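Long-range contacts in glucose-6-phosphate 1-dehydrogenase (Kluyveromyces lactis, PDB 7E6H), which catalyses the NADP-dependent oxidation of D-glucose 6-phosphate to 6-phospho-D-glucono-1,5-lactone, the first step of the oxidative pentose phosphate pathway: residues L341-V346 / V369-P374; Q213-V218 / V331-R336; T42-Y47 / L81-Y86. All coordinates share one frame; numbering follows the deposited sequence.

Contact 1 (L341-V346 / V369-P374); sequences LNEGKV and VIRIQP
Val346 O accepts the backbone N-H of Ile372 at 2.8 Å (N-H...O 159°), the one hydrogen bond that joins the two segments. It lies where strand 345-352 begins and strand 367-371 ends, antiparallel neighbours in the large mixed sheet of the C-terminal domain. Past it the chain turns, and the Pro374 ring lies against the approach to strand 345-352, at Gly344 and Lys345, its CG 3.4 Å from Gly344 O. Lys345 and Arg371 cross at about a right angle, with Lys345 CG 3.8 Å from Arg371 NE. The Lys345 chain, extended to CD and then bent at chi3 (78°), passes the guanidinium and comes to Glu343; Lys345 NZ makes a salt bridge with Glu343 OE2 at 3.1 Å, its hydrogen bond a weak one, and another with Glu347. By similarity Lys345 and Arg371 both bind the second NADP(+), consistent with basic groups gathered for an anionic ligand. Arg371 NH1 bonds to Asn375 OD1, and replacing the arginine by an alanine would probably leave that oxygen without this donor and uncover the Lys345 methylenes. Val346 CG1 packs on Ile372 CD1 at 3.9 Å. The other branch of Val346 meets the amide of Gln373, which by similarity binds D-glucose 6-phosphate, Val346 CG2 lying 3.4 Å from Gln373 NE2.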
loop_
_atom_site.group_PDB
_atom_site.type_symbol
_atom_site.label_atom_id
_atom_site.label_comp_id
_atom_site.label_asym_id
_atom_site.label_seq_id
_atom_site.Cartn_x
_atom_site.Cartn_y
_atom_site.Cartn_z
ATOM N N LEU A 341 14.880 8.124 -10.503
ATOM C CA LEU A 341 15.150 7.325 -11.685
ATOM C C LEU A 341 14.590 8.073 -12.896
ATOM O O LEU A 341 14.354 9.283 -12.839
ATOM C CB LEU A 341 14.581 5.922 -11.489
ATOM C CG LEU A 341 15.222 5.178 -10.312
ATOM C CD1 LEU A 341 14.588 3.810 -10.068
ATOM C CD2 LEU A 341 16.728 5.044 -10.526
ATOM N N ASN A 342 14.356 7.370 -13.992
ATOM C CA ASN A 342 14.010 8.014 -15.250
ATOM C C ASN A 342 12.511 8.086 -15.500
ATOM O O ASN A 342 12.080 8.832 -16.378
ATOM C CB ASN A 342 14.679 7.261 -16.404
ATOM C CG ASN A 342 14.109 5.861 -16.583
ATOM O OD1 ASN A 342 13.560 5.547 -17.631
ATOM N ND2 ASN A 342 14.192 5.036 -15.544
ATOM N N GLU A 343 11.704 7.325 -14.775
ATOM C CA GLU A 343 10.271 7.301 -15.019
ATOM C C GLU A 343 9.556 7.078 -13.694
ATOM O O GLU A 343 10.187 6.894 -12.648
ATOM C CB GLU A 343 9.904 6.221 -16.040
ATOM C CG GLU A 343 10.416 4.829 -15.672
ATOM C CD GLU A 343 10.021 3.784 -16.689
ATOM O OE1 GLU A 343 9.170 4.115 -17.539
ATOM O OE2 GLU A 343 10.558 2.647 -16.647
ATOM N N GLY A 344 8.228 7.107 -13.734
ATOM C CA GLY A 344 7.441 6.768 -12.561
ATOM C C GLY A 344 6.521 5.596 -12.833
ATOM O O GLY A 344 5.716 5.660 -13.764
ATOM N N LYS A 345 6.601 4.540 -12.025
ATOM C CA LYS A 345 6.087 3.244 -12.445
ATOM C C LYS A 345 6.031 2.296 -11.250
ATOM O O LYS A 345 6.950 2.284 -10.430
ATOM C CB LYS A 345 7.006 2.685 -13.542
ATOM C CG LYS A 345 6.590 1.404 -14.179
ATOM C CD LYS A 345 7.436 1.120 -15.404
ATOM C CE LYS A 345 8.813 0.581 -15.063
ATOM N NZ LYS A 345 9.360 -0.206 -16.207
ATOM N N VAL A 346 4.972 1.491 -11.163
ATOM C CA VAL A 346 4.909 0.380 -10.215
ATOM C C VAL A 346 4.429 -0.846 -10.979
ATOM O O VAL A 346 3.366 -0.815 -11.611
ATOM C CB VAL A 346 3.980 0.676 -9.018
ATOM C CG1 VAL A 346 3.953 -0.503 -8.030
ATOM C CG2 VAL A 346 4.354 2.007 -8.323
ATOM N N VAL A 369 3.619 -8.990 -17.577
ATOM C CA VAL A 369 3.826 -7.693 -16.956
ATOM C C VAL A 369 2.477 -7.179 -16.492
ATOM O O VAL A 369 1.542 -7.068 -17.294
ATOM C CB VAL A 369 4.496 -6.701 -17.916
ATOM C CG1 VAL A 369 4.679 -5.393 -17.225
ATOM C CG2 VAL A 369 5.842 -7.244 -18.361
ATOM N N ILE A 370 2.367 -6.909 -15.195
ATOM C CA ILE A 370 1.210 -6.247 -14.589
ATOM C C ILE A 370 1.635 -4.838 -14.184
ATOM O O ILE A 370 2.385 -4.669 -13.215
ATOM C CB ILE A 370 0.690 -7.019 -13.373
ATOM C CG1 ILE A 370 0.069 -8.335 -13.795
ATOM C CG2 ILE A 370 -0.299 -6.201 -12.611
ATOM C CD1 ILE A 370 0.502 -9.453 -12.908
ATOM N N ARG A 371 1.178 -3.822 -14.911
ATOM C CA ARG A 371 1.414 -2.455 -14.459
ATOM C C ARG A 371 0.363 -2.069 -13.427
ATOM O O ARG A 371 -0.839 -2.101 -13.709
ATOM C CB ARG A 371 1.408 -1.452 -15.615
ATOM C CG ARG A 371 2.273 -0.229 -15.281
ATOM C CD ARG A 371 2.442 0.667 -16.456
ATOM N NE ARG A 371 3.842 0.854 -16.791
ATOM C CZ ARG A 371 4.276 1.743 -17.678
ATOM N NH1 ARG A 371 3.413 2.525 -18.317
ATOM N NH2 ARG A 371 5.577 1.855 -17.935
ATOM N N ILE A 372 0.815 -1.629 -12.251
ATOM C CA ILE A 372 -0.133 -1.253 -11.159
ATOM C C ILE A 372 -0.495 0.234 -11.253
ATOM O O ILE A 372 -1.647 0.526 -11.631
ATOM C CB ILE A 372 0.453 -1.612 -9.781
ATOM C CG1 ILE A 372 0.954 -3.058 -9.741
ATOM C CG2 ILE A 372 -0.557 -1.332 -8.679
ATOM C CD1 ILE A 372 1.505 -3.475 -8.400
ATOM N N GLN A 373 0.442 1.135 -10.935
ATOM C CA GLN A 373 0.107 2.589 -10.884
ATOM C C GLN A 373 -0.175 3.179 -12.275
ATOM O O GLN A 373 -1.347 3.537 -12.506
ATOM C CB GLN A 373 1.113 3.377 -10.037
ATOM C CG GLN A 373 0.540 3.881 -8.724
ATOM C CD GLN A 373 1.154 3.160 -7.550
ATOM O OE1 GLN A 373 1.726 3.770 -6.650
ATOM N NE2 GLN A 373 1.040 1.842 -7.554
ATOM N N PRO A 374 0.790 3.323 -13.217
ATOM C CA PRO A 374 0.507 3.979 -14.499
ATOM C C PRO A 374 -0.393 3.102 -15.376
ATOM O O PRO A 374 -0.370 1.910 -15.148
ATOM C CB PRO A 374 1.873 4.151 -15.179
ATOM C CG PRO A 374 2.880 3.833 -14.100
ATOM C CD PRO A 374 2.184 2.866 -13.169
#

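Contact 2 (Q213-V218 / V331-R336)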
loop_
_atom_site.group_PDB
_atom_site.type_symbol
_atom_site.label_atom_id
_atom_site.label_comp_id
_atom_site.label_asym_id
_atom_site.label_seq_id
_atom_site.Cartn_x
_atom_site.Cartn_y
_atom_site.Cartn_z
ATOM N N GLN A 213 10.806 -18.537 -13.864
ATOM C CA GLN A 213 12.241 -18.326 -13.773
ATOM C C GLN A 213 12.602 -17.150 -12.895
ATOM O O GLN A 213 13.717 -17.101 -12.358
ATOM C CB GLN A 213 12.794 -18.018 -15.160
ATOM C CG GLN A 213 13.868 -18.897 -15.640
ATOM C CD GLN A 213 14.181 -18.614 -17.087
ATOM O OE1 GLN A 213 14.375 -17.456 -17.486
ATOM N NE2 GLN A 213 14.240 -19.675 -17.888
ATOM N N SER A 214 11.709 -16.168 -12.799
ATOM C CA SER A 214 12.082 -14.898 -12.212
ATOM C C SER A 214 10.830 -14.101 -11.867
ATOM O O SER A 214 9.907 -14.000 -12.689
ATOM C CB SER A 214 12.989 -14.138 -13.182
ATOM O OG SER A 214 12.863 -12.745 -12.998
ATOM N N VAL A 215 10.778 -13.585 -10.639
ATOM C CA VAL A 215 9.683 -12.758 -10.141
ATOM C C VAL A 215 10.266 -11.414 -9.721
ATOM O O VAL A 215 11.155 -11.362 -8.864
ATOM C CB VAL A 215 8.961 -13.423 -8.958
ATOM C CG1 VAL A 215 7.956 -12.461 -8.317
ATOM C CG2 VAL A 215 8.300 -14.755 -9.389
ATOM N N GLN A 216 9.749 -10.329 -10.296
ATOM C CA GLN A 216 10.173 -8.974 -9.946
ATOM C C GLN A 216 8.991 -8.105 -9.537
ATOM O O GLN A 216 7.940 -8.130 -10.185
ATOM C CB GLN A 216 10.882 -8.291 -11.109
ATOM C CG GLN A 216 12.217 -8.890 -11.462
ATOM C CD GLN A 216 12.817 -8.212 -12.659
ATOM O OE1 GLN A 216 13.365 -7.102 -12.553
ATOM N NE2 GLN A 216 12.694 -8.847 -13.820
ATOM N N VAL A 217 9.176 -7.332 -8.468
ATOM C CA VAL A 217 8.289 -6.223 -8.111
ATOM C C VAL A 217 9.108 -4.941 -8.183
ATOM O O VAL A 217 10.165 -4.842 -7.546
ATOM C CB VAL A 217 7.678 -6.386 -6.708
ATOM C CG1 VAL A 217 6.613 -5.352 -6.516
ATOM C CG2 VAL A 217 7.108 -7.766 -6.519
ATOM N N VAL A 218 8.624 -3.966 -8.946
ATOM C CA VAL A 218 9.445 -2.859 -9.411
ATOM C C VAL A 218 8.742 -1.551 -9.058
ATOM O O VAL A 218 7.537 -1.402 -9.307
ATOM C CB VAL A 218 9.690 -2.947 -10.929
ATOM C CG1 VAL A 218 10.540 -1.784 -11.408
ATOM C CG2 VAL A 218 10.291 -4.317 -11.312
ATOM N N VAL A 331 13.284 -20.402 -6.870
ATOM C CA VAL A 331 12.972 -19.299 -7.778
ATOM C C VAL A 331 13.530 -17.990 -7.226
ATOM O O VAL A 331 13.144 -17.566 -6.127
ATOM C CB VAL A 331 11.463 -19.168 -8.013
ATOM C CG1 VAL A 331 11.169 -17.926 -8.819
ATOM C CG2 VAL A 331 10.931 -20.403 -8.709
ATOM N N PRO A 332 14.405 -17.298 -7.960
ATOM C CA PRO A 332 14.932 -16.013 -7.476
ATOM C C PRO A 332 13.890 -14.909 -7.588
ATOM O O PRO A 332 13.276 -14.713 -8.640
ATOM C CB PRO A 332 16.132 -15.746 -8.396
ATOM C CG PRO A 332 16.185 -16.894 -9.353
ATOM C CD PRO A 332 14.891 -17.619 -9.307
ATOM N N ILE A 333 13.720 -14.169 -6.498
ATOM C CA ILE A 333 12.770 -13.068 -6.419
ATOM C C ILE A 333 13.541 -11.780 -6.155
ATOM O O ILE A 333 14.382 -11.726 -5.246
ATOM C CB ILE A 333 11.725 -13.317 -5.322
ATOM C CG1 ILE A 333 10.824 -14.492 -5.698
ATOM C CG2 ILE A 333 10.936 -12.054 -5.054
ATOM C CD1 ILE A 333 10.376 -15.284 -4.503
ATOM N N VAL A 334 13.265 -10.751 -6.951
ATOM C CA VAL A 334 13.894 -9.455 -6.784
ATOM C C VAL A 334 12.809 -8.424 -6.525
ATOM O O VAL A 334 11.771 -8.412 -7.199
ATOM C CB VAL A 334 14.741 -9.070 -8.009
ATOM C CG1 VAL A 334 15.239 -7.623 -7.887
ATOM C CG2 VAL A 334 15.916 -10.016 -8.122
ATOM N N MET A 335 13.029 -7.599 -5.515
ATOM C CA MET A 335 12.278 -6.376 -5.293
ATOM C C MET A 335 13.256 -5.229 -5.496
ATOM O O MET A 335 14.369 -5.269 -4.967
ATOM C CB MET A 335 11.674 -6.357 -3.883
ATOM C CG MET A 335 10.170 -6.672 -3.832
ATOM S SD MET A 335 9.484 -6.963 -2.162
ATOM C CE MET A 335 10.659 -6.102 -1.139
ATOM N N ARG A 336 12.877 -4.245 -6.305
ATOM C CA ARG A 336 13.746 -3.101 -6.542
ATOM C C ARG A 336 12.930 -1.816 -6.536
ATOM O O ARG A 336 11.839 -1.755 -7.117
ATOM C CB ARG A 336 14.521 -3.228 -7.862
ATOM C CG ARG A 336 13.753 -3.777 -9.057
ATOM C CD ARG A 336 14.680 -3.829 -10.252
ATOM N NE ARG A 336 14.091 -4.509 -11.406
ATOM C CZ ARG A 336 13.710 -3.896 -12.526
ATOM N NH1 ARG A 336 13.833 -2.580 -12.637
ATOM N NH2 ARG A 336 13.178 -4.591 -13.520
#
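Val215 to Val218 pair one-for-one with Ile333 to Arg336 as parallel strands, the axes 4.9 Å apart and 17° from exact alignment, within the mixed sheet of the C-terminal domain. Donors alternate between the strands: Val334 N donates to Val215 O, Val217 N to Val334 O at 3.1 Å, and Arg336 N to Val217 O at 3.0 Å. At the Pro332 end the bond from Val215 N to Pro332 O is weak, at 3.4 Å. Beyond that, Gln213 and Ser214 form a classic beta bulge opposite Gln351 on the neighbouring strand. CA-H...O contacts, such as Gln216 CA to Val334 O, fill in between the N-H bonds.

Apolar contacts line the face holding Val215, Val217, Ile333 and Met335. There Val215 CB meets Ile333 CG1 at 3.9 Å and Val217 CB meets Met335 CG at 3.8 Å, beneath helix 236-254. Helix 471-476 packs on the other face, against Gln216 and Val334.

The polar side-chain contact is on that second face. Arg336, which by similarity binds the second NADP(+), has CG wedged between backbone N and carbonyl carbon (chi1 41°), then an extended chain that reaches across to Gln216. Val218 CG2 sits over one guanidinium face, offset toward the rim. Side-on, Arg336 NE at 2.9 Å and Arg336 NH2 at 2.7 Å both donate to Gln216 OE1, which lies only 2° out of the guanidinium plane.

Contact 3 (T42-Y47 / L81-Y86)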
loop_
_atom_site.group_PDB
_atom_site.type_symbol
_atom_site.label_atom_id
_atom_site.label_comp_id
_atom_site.label_asym_id
_atom_site.label_seq_id
_atom_site.Cartn_x
_atom_site.Cartn_y
_atom_site.Cartn_z
ATOM N N THR A 42 -25.209 9.096 7.595
ATOM C CA THR A 42 -23.927 9.010 8.276
ATOM C C THR A 42 -23.595 10.346 8.927
ATOM O O THR A 42 -23.725 11.402 8.303
ATOM C CB THR A 42 -22.818 8.601 7.307
ATOM O OG1 THR A 42 -23.275 7.547 6.449
ATOM C CG2 THR A 42 -21.582 8.138 8.070
ATOM N N LYS A 43 -23.188 10.303 10.189
ATOM C CA LYS A 43 -22.656 11.483 10.855
ATOM C C LYS A 43 -21.144 11.477 10.704
ATOM O O LYS A 43 -20.490 10.487 11.049
ATOM C CB LYS A 43 -23.049 11.516 12.330
ATOM C CG LYS A 43 -23.099 12.915 12.875
ATOM C CD LYS A 43 -23.319 12.937 14.367
ATOM C CE LYS A 43 -23.838 14.294 14.774
ATOM N NZ LYS A 43 -23.473 15.317 13.745
ATOM N N ILE A 44 -20.591 12.558 10.159
ATOM C CA ILE A 44 -19.148 12.699 9.988
ATOM C C ILE A 44 -18.679 13.832 10.881
ATOM O O ILE A 44 -19.138 14.973 10.741
ATOM C CB ILE A 44 -18.756 12.933 8.519
ATOM C CG1 ILE A 44 -19.394 11.878 7.607
ATOM C CG2 ILE A 44 -17.257 12.894 8.358
ATOM C CD1 ILE A 44 -19.431 12.270 6.135
ATOM N N ILE A 45 -17.783 13.510 11.813
ATOM C CA ILE A 45 -17.261 14.471 12.782
ATOM C C ILE A 45 -15.746 14.518 12.646
ATOM O O ILE A 45 -15.079 13.483 12.696
ATOM C CB ILE A 45 -17.645 14.112 14.232
ATOM C CG1 ILE A 45 -19.159 14.088 14.414
ATOM C CG2 ILE A 45 -17.056 15.120 15.194
ATOM C CD1 ILE A 45 -19.619 13.176 15.545
ATOM N N GLY A 46 -15.202 15.730 12.494
ATOM C CA GLY A 46 -13.766 15.934 12.485
ATOM C C GLY A 46 -13.305 16.416 13.844
ATOM O O GLY A 46 -13.898 17.328 14.424
ATOM N N TYR A 47 -12.231 15.802 14.346
ATOM C CA TYR A 47 -11.695 16.095 15.672
ATOM C C TYR A 47 -10.221 16.463 15.559
ATOM O O TYR A 47 -9.461 15.765 14.871
ATOM C CB TYR A 47 -11.881 14.891 16.610
ATOM C CG TYR A 47 -11.562 15.136 18.077
ATOM C CD1 TYR A 47 -10.250 15.324 18.513
ATOM C CD2 TYR A 47 -12.572 15.149 19.030
ATOM C CE1 TYR A 47 -9.956 15.529 19.846
ATOM C CE2 TYR A 47 -12.288 15.353 20.367
ATOM C CZ TYR A 47 -10.976 15.543 20.770
ATOM O OH TYR A 47 -10.695 15.753 22.104
ATOM N N LEU A 81 -21.152 18.134 2.578
ATOM C CA LEU A 81 -20.620 19.019 3.608
ATOM C C LEU A 81 -21.585 19.159 4.783
ATOM O O LEU A 81 -21.156 19.192 5.942
ATOM C CB LEU A 81 -20.299 20.390 3.018
ATOM C CG LEU A 81 -19.091 20.645 2.112
ATOM C CD1 LEU A 81 -17.775 20.425 2.866
ATOM C CD2 LEU A 81 -19.142 19.863 0.818
ATOM N N SER A 82 -22.895 19.240 4.504
ATOM C CA SER A 82 -23.897 19.347 5.564
ATOM C C SER A 82 -23.852 18.168 6.529
ATOM O O SER A 82 -24.288 18.309 7.677
ATOM C CB SER A 82 -25.307 19.470 4.966
ATOM O OG SER A 82 -26.004 18.227 4.995
ATOM N N MET A 83 -23.336 17.012 6.096
ATOM C CA MET A 83 -23.155 15.853 6.965
ATOM C C MET A 83 -21.914 15.952 7.838
ATOM O O MET A 83 -21.693 15.066 8.671
ATOM C CB MET A 83 -23.065 14.569 6.133
ATOM C CG MET A 83 -23.832 14.608 4.833
ATOM S SD MET A 83 -23.695 13.080 3.896
ATOM C CE MET A 83 -23.737 11.856 5.206
ATOM N N VAL A 84 -21.113 17.000 7.676
ATOM C CA VAL A 84 -19.803 17.106 8.303
ATOM C C VAL A 84 -19.852 18.152 9.401
ATOM O O VAL A 84 -20.415 19.241 9.222
ATOM C CB VAL A 84 -18.720 17.451 7.267
ATOM C CG1 VAL A 84 -17.651 18.340 7.881
ATOM C CG2 VAL A 84 -18.120 16.176 6.711
ATOM N N SER A 85 -19.257 17.819 10.538
ATOM C CA SER A 85 -19.171 18.730 11.668
ATOM C C SER A 85 -17.774 18.624 12.266
ATOM O O SER A 85 -16.997 17.728 11.921
ATOM C CB SER A 85 -20.271 18.429 12.693
ATOM O OG SER A 85 -19.823 17.526 13.686
ATOM N N TYR A 86 -17.448 19.566 13.155
ATOM C CA TYR A 86 -16.134 19.614 13.786
ATOM C C TYR A 86 -16.274 19.786 15.293
ATOM O O TYR A 86 -17.199 20.450 15.779
ATOM C CB TYR A 86 -15.269 20.750 13.207
ATOM C CG TYR A 86 -13.844 20.808 13.736
ATOM C CD1 TYR A 86 -13.533 21.569 14.856
ATOM C CD2 TYR A 86 -12.810 20.129 13.104
ATOM C CE1 TYR A 86 -12.248 21.644 15.343
ATOM C CE2 TYR A 86 -11.508 20.199 13.585
ATOM C CZ TYR A 86 -11.235 20.959 14.715
ATOM O OH TYR A 86 -9.955 21.054 15.216
#
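Ile44 uses both its backbone polar atoms on segment 81-86: its N donates to Met83 O at 3.1 Å, and its O accepts from Ser85 N at 2.9 Å. Ser85 O in turn receives Gly46 N at 2.7 Å (N-H...O 169°), and a backbone bond between Gly46 and His87 carries the ladder onward. Lys43 and Ile45 make their backbone bonds to strand 9-14 instead. This is the parallel sheet of the Rossmann-type NADP-binding domain; helices 54-61 and 74-82 lie in the connection between the two strands, and strand 84-88 is outermost within the chain. On that outer side, side chains stand in for a further strand: Arg58 NE bonds to Val84 O, and Asn54 OD1 takes Tyr86 N. Val84 N is satisfied locally by Leu81 O at 2.8 Å, in the turn that leads from the helix into strand 84-88. On the face below helix 19-34, Ile44 CB meets Val84 CG2 at 3.8 Å, and Phe26 touches both residues. Ser85 OG rests 3.6 Å from Ile45 CG1. A chi1 of -176° swings the Tyr86 ring over beside Gly46, Tyr86 CD2 being 3.3 Å from Gly46 O, while its hydroxyl bonds to Ser50 O.

Contacts 1 and 2 belong to one sheet: strands 345-352 and 212-220 are neighbours in it, and Val346 CG1 packs 3.9 Å from Val218 O. Contact 3 lies in the other, all-parallel sheet, its centre about 37 Å from that of contact 1 and 45 Å from that of contact 2. Contacts 2 and 3 are buried strand pairs knit by regular ladders, though in contact 2 a charged side chain adds a grip, whereas contact 3 is mostly backbone and aliphatic. Contact 1, only partly buried at strand ends, has a single backbone bond and more charged groups. By similarity, contacts 1 and 2 both supply residues to the second NADP(+) site; contact 3 lies beside the first.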